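Local coordinates for importin subunit beta-1 (Saccharomyces cerevisiae, PDB 5OWU), which imports proteins into the nucleus as the beta subunit that associates with importin alpha, which binds the classical nuclear localization signal of the cargo, at residues A[433-438]-A[474-479]. Sequence-based numbering, arbitrary orientation.
Sequences WCIGRI and SWTIIN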
loop_
_atom_site.group_PDB
_atom_site.type_symbol
_atom_site.label_atom_id
_atom_site.label_comp_id
_atom_site.label_asym_id
_atom_site.label_seq_id
_atom_site.Cartn_x
_atom_site.Cartn_y
_atom_site.Cartn_z
ATOM N N TRP A 433 -0.014 -23.051 10.118
ATOM C CA TRP A 433 0.380 -22.160 9.029
ATOM C C TRP A 433 1.074 -22.926 7.905
ATOM O O TRP A 433 0.782 -22.718 6.722
ATOM C CB TRP A 433 1.288 -21.059 9.572
ATOM C CG TRP A 433 1.929 -20.197 8.528
ATOM C CD1 TRP A 433 1.379 -19.109 7.908
ATOM C CD2 TRP A 433 3.250 -20.341 7.985
ATOM N NE1 TRP A 433 2.274 -18.568 7.019
ATOM C CE2 TRP A 433 3.431 -19.302 7.046
ATOM C CE3 TRP A 433 4.296 -21.244 8.201
ATOM C CZ2 TRP A 433 4.612 -19.140 6.328
ATOM C CZ3 TRP A 433 5.471 -21.082 7.487
ATOM C CH2 TRP A 433 5.620 -20.040 6.561
ATOM N N CYS A 434 1.996 -23.819 8.258
ATOM C CA CYS A 434 2.746 -24.563 7.253
ATOM C C CYS A 434 1.819 -25.404 6.390
ATOM O O CYS A 434 2.012 -25.511 5.170
ATOM C CB CYS A 434 3.787 -25.446 7.944
ATOM S SG CYS A 434 4.829 -26.352 6.818
ATOM N N ILE A 435 0.799 -26.002 7.004
ATOM C CA ILE A 435 -0.169 -26.772 6.234
ATOM C C ILE A 435 -0.912 -25.854 5.281
ATOM O O ILE A 435 -1.179 -26.218 4.127
ATOM C CB ILE A 435 -1.123 -27.528 7.180
ATOM C CG1 ILE A 435 -0.320 -28.565 7.983
ATOM C CG2 ILE A 435 -2.234 -28.216 6.405
ATOM C CD1 ILE A 435 -1.079 -29.206 9.109
ATOM N N GLY A 436 -1.243 -24.641 5.741
ATOM C CA GLY A 436 -1.846 -23.667 4.844
ATOM C C GLY A 436 -0.951 -23.294 3.673
ATOM O O GLY A 436 -1.434 -23.078 2.564
ATOM N N ARG A 437 0.361 -23.178 3.911
ATOM C CA ARG A 437 1.308 -22.873 2.835
ATOM C C ARG A 437 1.371 -24.006 1.808
ATOM O O ARG A 437 1.372 -23.766 0.586
ATOM C CB ARG A 437 2.696 -22.621 3.436
ATOM C CG ARG A 437 2.756 -21.389 4.337
ATOM C CD ARG A 437 2.892 -20.118 3.509
ATOM N NE ARG A 437 4.164 -20.134 2.792
ATOM C CZ ARG A 437 4.562 -19.210 1.925
ATOM N NH1 ARG A 437 3.790 -18.166 1.648
ATOM N NH2 ARG A 437 5.740 -19.341 1.328
ATOM N N ILE A 438 1.434 -25.247 2.296
ATOM C CA ILE A 438 1.403 -26.401 1.406
ATOM C C ILE A 438 0.130 -26.368 0.577
ATOM O O ILE A 438 0.154 -26.521 -0.651
ATOM C CB ILE A 438 1.519 -27.705 2.216
ATOM C CG1 ILE A 438 2.868 -27.753 2.935
ATOM C CG2 ILE A 438 1.368 -28.918 1.311
ATOM C CD1 ILE A 438 3.022 -28.888 3.904
ATOM N N SER A 474 -8.290 -21.880 10.183
ATOM C CA SER A 474 -9.280 -21.263 9.302
ATOM C C SER A 474 -8.626 -20.753 8.021
ATOM O O SER A 474 -9.155 -20.955 6.918
ATOM C CB SER A 474 -10.012 -20.124 10.027
ATOM O OG SER A 474 -11.024 -20.642 10.878
ATOM N N TRP A 475 -7.486 -20.061 8.150
ATOM C CA TRP A 475 -6.739 -19.598 6.975
ATOM C C TRP A 475 -6.369 -20.767 6.071
ATOM O O TRP A 475 -6.462 -20.686 4.834
ATOM C CB TRP A 475 -5.477 -18.853 7.437
ATOM C CG TRP A 475 -4.519 -18.398 6.347
ATOM C CD1 TRP A 475 -4.668 -17.319 5.523
ATOM C CD2 TRP A 475 -3.251 -18.990 6.004
ATOM N NE1 TRP A 475 -3.587 -17.211 4.677
ATOM C CE2 TRP A 475 -2.702 -18.220 4.953
ATOM C CE3 TRP A 475 -2.531 -20.092 6.480
ATOM C CZ2 TRP A 475 -1.467 -18.520 4.367
ATOM C CZ3 TRP A 475 -1.297 -20.396 5.891
ATOM C CH2 TRP A 475 -0.784 -19.608 4.847
ATOM N N THR A 476 -5.939 -21.873 6.683
ATOM C CA THR A 476 -5.550 -23.059 5.932
ATOM C C THR A 476 -6.739 -23.662 5.202
ATOM O O THR A 476 -6.613 -24.103 4.054
ATOM C CB THR A 476 -4.918 -24.072 6.888
ATOM O OG1 THR A 476 -3.642 -23.572 7.311
ATOM C CG2 THR A 476 -4.748 -25.454 6.243
ATOM N N ILE A 477 -7.905 -23.688 5.849
ATOM C CA ILE A 477 -9.102 -24.205 5.191
ATOM C C ILE A 477 -9.459 -23.338 3.992
ATOM O O ILE A 477 -9.781 -23.847 2.909
ATOM C CB ILE A 477 -10.262 -24.304 6.199
ATOM C CG1 ILE A 477 -9.989 -25.443 7.188
ATOM C CG2 ILE A 477 -11.586 -24.527 5.486
ATOM C CD1 ILE A 477 -10.892 -25.442 8.399
ATOM N N ILE A 478 -9.388 -22.016 4.156
ATOM C CA ILE A 478 -9.609 -21.129 3.018
ATOM C C ILE A 478 -8.689 -21.524 1.864
ATOM O O ILE A 478 -9.138 -21.715 0.728
ATOM C CB ILE A 478 -9.413 -19.661 3.437
ATOM C CG1 ILE A 478 -10.582 -19.224 4.322
ATOM C CG2 ILE A 478 -9.313 -18.743 2.209
ATOM C CD1 ILE A 478 -10.353 -17.894 5.036
ATOM N N ASN A 479 -7.392 -21.686 2.145
ATOM C CA ASN A 479 -6.450 -22.061 1.083
ATOM C C ASN A 479 -6.839 -23.380 0.424
ATOM O O ASN A 479 -6.804 -23.508 -0.808
ATOM C CB ASN A 479 -5.037 -22.158 1.642
ATOM C CG ASN A 479 -4.489 -20.823 2.052
ATOM O OD1 ASN A 479 -5.088 -19.792 1.772
ATOM N ND2 ASN A 479 -3.330 -20.827 2.706
#
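Trp475 and Trp433 set their indoles nearly parallel, the planes 7° apart but slid until the rings barely overlap: the six-membered ring of Trp475 and five-membered ring of Trp433 have centroids 5.0 Å apart. Asn479 ND2 lies over one face of Trp475, toward its rim, and Arg437 CG likewise over a face of Trp433. At the edge of Trp475, in its plane, come Arg437 CG and Trp433 O, the latter 3.2 Å from Trp475 CZ3. Asn479 ND2 also donates to Gly436 O (2.9 Å, N-H...O angle 151°) from above the carbonyl plane. An alanine at Asn479 would probably leave Gly436 O without this donor and open a gap over that face of the Trp475 ring.

Gly436 lets the helices close in, its CA lying 3.9 Å from Thr476 CA; a beta-carbon here would probably crowd Thr476 OG1 and, in the conformer described, Trp475 CZ3. Thr476 OG1 lies 3.1 Å from Gly436 CA but in hydrogen-bonding position to the carbonyl oxygens of Ala432 and Asn472, its one proton shared or alternating. Ile435 CG2 meets Thr476 CG2 at 3.7 Å.

The segments, from equivalent helices of HEAT repeats 10 and 11, run nearly parallel, N-to-C directions 10° apart and axes 8.3 Å apart at closest. One nitrogen thus bonds Gly436 O across the interface and lies on the indole of its own helix, which probably limits the amide's turning.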